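Local atomic coordinates of ferric uptake regulation protein (Vibrio cholerae, PDB entry 2W57), a protein that probably represses iron-uptake genes by binding DNA as a metal-responsive dimer. Residues Q109-I114 and H125-Y130. Residues are numbered along the deposited sequence; the frame is centred on the assembly and turned at random.
Sequences QRQKEI and HSLYLY. With ZN (zinc ion), chain C.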
loop_
_atom_site.group_PDB
_atom_site.type_symbol
_atom_site.label_atom_id
_atom_site.label_comp_id
_atom_site.label_asym_id
_atom_site.label_seq_id
_atom_site.Cartn_x
_atom_site.Cartn_y
_atom_site.Cartn_z
ATOM N N GLN A 109 20.005 7.664 3.457
ATOM C CA GLN A 109 20.524 8.757 4.302
ATOM C C GLN A 109 19.588 9.964 4.381
ATOM O O GLN A 109 19.375 10.522 5.463
ATOM C CB GLN A 109 21.922 9.193 3.836
ATOM C CG GLN A 109 22.553 10.381 4.614
ATOM C CD GLN A 109 22.677 10.144 6.132
ATOM O OE1 GLN A 109 22.632 9.002 6.620
ATOM N NE2 GLN A 109 22.834 11.233 6.880
ATOM N N ARG A 110 19.025 10.356 3.241
ATOM C CA ARG A 110 18.142 11.520 3.189
ATOM C C ARG A 110 16.917 11.385 4.089
ATOM O O ARG A 110 16.542 12.335 4.775
ATOM C CB ARG A 110 17.719 11.809 1.753
ATOM C CG ARG A 110 18.854 12.295 0.856
ATOM C CD ARG A 110 19.537 13.560 1.385
ATOM N NE ARG A 110 18.611 14.681 1.519
ATOM C CZ ARG A 110 18.491 15.443 2.604
ATOM N NH1 ARG A 110 19.253 15.236 3.680
ATOM N NH2 ARG A 110 17.612 16.436 2.608
ATOM N N GLN A 111 16.320 10.193 4.088
ATOM C CA GLN A 111 15.173 9.853 4.939
ATOM C C GLN A 111 15.437 10.152 6.422
ATOM O O GLN A 111 14.599 10.761 7.092
ATOM C CB GLN A 111 14.781 8.376 4.734
ATOM C CG GLN A 111 14.358 8.026 3.293
ATOM C CD GLN A 111 14.033 6.553 3.081
ATOM O OE1 GLN A 111 14.301 5.712 3.939
ATOM N NE2 GLN A 111 13.468 6.233 1.922
ATOM N N LYS A 112 16.611 9.739 6.909
ATOM C CA LYS A 112 17.053 9.975 8.297
ATOM C C LYS A 112 17.095 11.463 8.630
ATOM O O LYS A 112 16.740 11.875 9.734
ATOM C CB LYS A 112 18.450 9.385 8.524
ATOM C CG LYS A 112 18.636 7.939 8.092
ATOM C CD LYS A 112 18.858 7.002 9.270
ATOM C CE LYS A 112 19.461 5.685 8.783
ATOM N NZ LYS A 112 20.232 4.946 9.831
ATOM N N GLU A 113 17.540 12.261 7.664
ATOM C CA GLU A 113 17.729 13.685 7.872
ATOM C C GLU A 113 16.427 14.465 7.795
ATOM O O GLU A 113 16.250 15.434 8.536
ATOM C CB GLU A 113 18.768 14.237 6.900
ATOM C CG GLU A 113 20.181 13.824 7.287
ATOM C CD GLU A 113 21.212 14.198 6.251
ATOM O OE1 GLU A 113 21.053 13.805 5.068
ATOM O OE2 GLU A 113 22.191 14.880 6.629
ATOM N N ILE A 114 15.528 14.049 6.899
ATOM C CA ILE A 114 14.180 14.607 6.840
ATOM C C ILE A 114 13.416 14.194 8.099
ATOM O O ILE A 114 12.753 15.027 8.724
ATOM C CB ILE A 114 13.428 14.176 5.557
ATOM C CG1 ILE A 114 13.979 14.931 4.350
ATOM C CG2 ILE A 114 11.911 14.424 5.678
ATOM C CD1 ILE A 114 14.113 14.071 3.135
ATOM N N HIS A 125 10.247 2.698 7.026
ATOM C CA HIS A 125 9.751 3.414 5.853
ATOM C C HIS A 125 9.273 2.435 4.778
ATOM O O HIS A 125 9.497 1.234 4.880
ATOM C CB HIS A 125 10.823 4.359 5.302
ATOM C CG HIS A 125 11.974 3.665 4.638
ATOM N ND1 HIS A 125 13.054 3.170 5.341
ATOM C CD2 HIS A 125 12.227 3.404 3.334
ATOM C CE1 HIS A 125 13.916 2.627 4.501
ATOM N NE2 HIS A 125 13.440 2.759 3.276
ATOM N N SER A 126 8.587 2.939 3.762
ATOM C CA SER A 126 8.335 2.134 2.570
ATOM C C SER A 126 8.369 3.029 1.350
ATOM O O SER A 126 7.838 4.138 1.381
ATOM C CB SER A 126 7.005 1.364 2.667
ATOM O OG SER A 126 5.898 2.237 2.816
ATOM N N LEU A 127 9.013 2.551 0.289
ATOM C CA LEU A 127 9.181 3.342 -0.936
ATOM C C LEU A 127 8.864 2.512 -2.170
ATOM O O LEU A 127 9.439 1.439 -2.358
ATOM C CB LEU A 127 10.596 3.942 -1.012
ATOM C CG LEU A 127 11.140 4.546 -2.307
ATOM C CD1 LEU A 127 10.378 5.787 -2.714
ATOM C CD2 LEU A 127 12.620 4.861 -2.160
ATOM N N TYR A 128 7.939 3.022 -2.989
ATOM C CA TYR A 128 7.487 2.350 -4.206
ATOM C C TYR A 128 7.569 3.304 -5.382
ATOM O O TYR A 128 6.943 4.361 -5.376
ATOM C CB TYR A 128 6.045 1.839 -4.057
ATOM C CG TYR A 128 5.878 0.830 -2.956
ATOM C CD1 TYR A 128 6.272 -0.490 -3.132
ATOM C CD2 TYR A 128 5.358 1.202 -1.722
ATOM C CE1 TYR A 128 6.148 -1.419 -2.099
ATOM C CE2 TYR A 128 5.228 0.284 -0.686
ATOM C CZ TYR A 128 5.624 -1.020 -0.879
ATOM O OH TYR A 128 5.492 -1.935 0.146
ATOM N N LEU A 129 8.353 2.935 -6.385
ATOM C CA LEU A 129 8.438 3.722 -7.601
ATOM C C LEU A 129 7.662 2.991 -8.680
ATOM O O LEU A 129 7.859 1.790 -8.878
ATOM C CB LEU A 129 9.903 3.912 -8.012
ATOM C CG LEU A 129 10.859 4.443 -6.940
ATOM C CD1 LEU A 129 12.293 4.542 -7.458
ATOM C CD2 LEU A 129 10.395 5.787 -6.392
ATOM N N TYR A 130 6.766 3.684 -9.366
ATOM C CA TYR A 130 6.006 3.041 -10.436
ATOM C C TYR A 130 6.324 3.684 -11.786
ATOM O O TYR A 130 6.434 4.903 -11.875
ATOM C CB TYR A 130 4.503 3.097 -10.155
ATOM C CG TYR A 130 4.074 2.590 -8.787
ATOM C CD1 TYR A 130 3.727 1.254 -8.600
ATOM C CD2 TYR A 130 3.982 3.452 -7.688
ATOM C CE1 TYR A 130 3.311 0.779 -7.365
ATOM C CE2 TYR A 130 3.569 2.985 -6.445
ATOM C CZ TYR A 130 3.233 1.642 -6.295
ATOM O OH TYR A 130 2.827 1.147 -5.075
HETATM ZN ZN ZN C . 14.661 1.892 1.658
#
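Gln111 and His125 join a helix to the outermost strand of its own chain's sheet across a backbone gap that a long side chain must span, their CA atoms standing 8.5 Å apart as the nearest pair between 109-114 and 125-130. Gln111 bridges the gap: CG lies beside the backbone N (chi1 -61°) and the chain then runs out straight, delivering the terminal amide to the face of the imidazole. One end of the amide points down at the ring centre, about 2.9 Å above the ring plane, and the two planes are inclined at 70°, so this is no flat stack. A glutamine suits the place by its reach and by a polar end that can meet the ring end-on without competing for the metal.

His125 holds CG between its backbone N and carbonyl carbon (chi1 71°), which swings the ring toward the helix while NE2 binds the zinc ion at 2.2 Å. Glu108, three residues earlier on the same helix as Gln111, joins His87 and Asp89 in completing the site; the zinc bond fixes the ring, and the amide packs against one face. Leu127, two residues along the strand, only grazes the Gln111 amide with a methyl and packs against Gln111 of the second subunit. About a quarter turn round the helix, Arg110 NH1 is salt-bridged to Glu113 OE1 at 2.7 Å, and Arg110 also pairs with Asp104 of the second subunit.

The strand forms an antiparallel ladder with a strand of the second subunit, continuing the sheet across the interface. This is the alpha/beta dimerisation domain of Fur proteins, with a four-ligand zinc site tying helix to sheet.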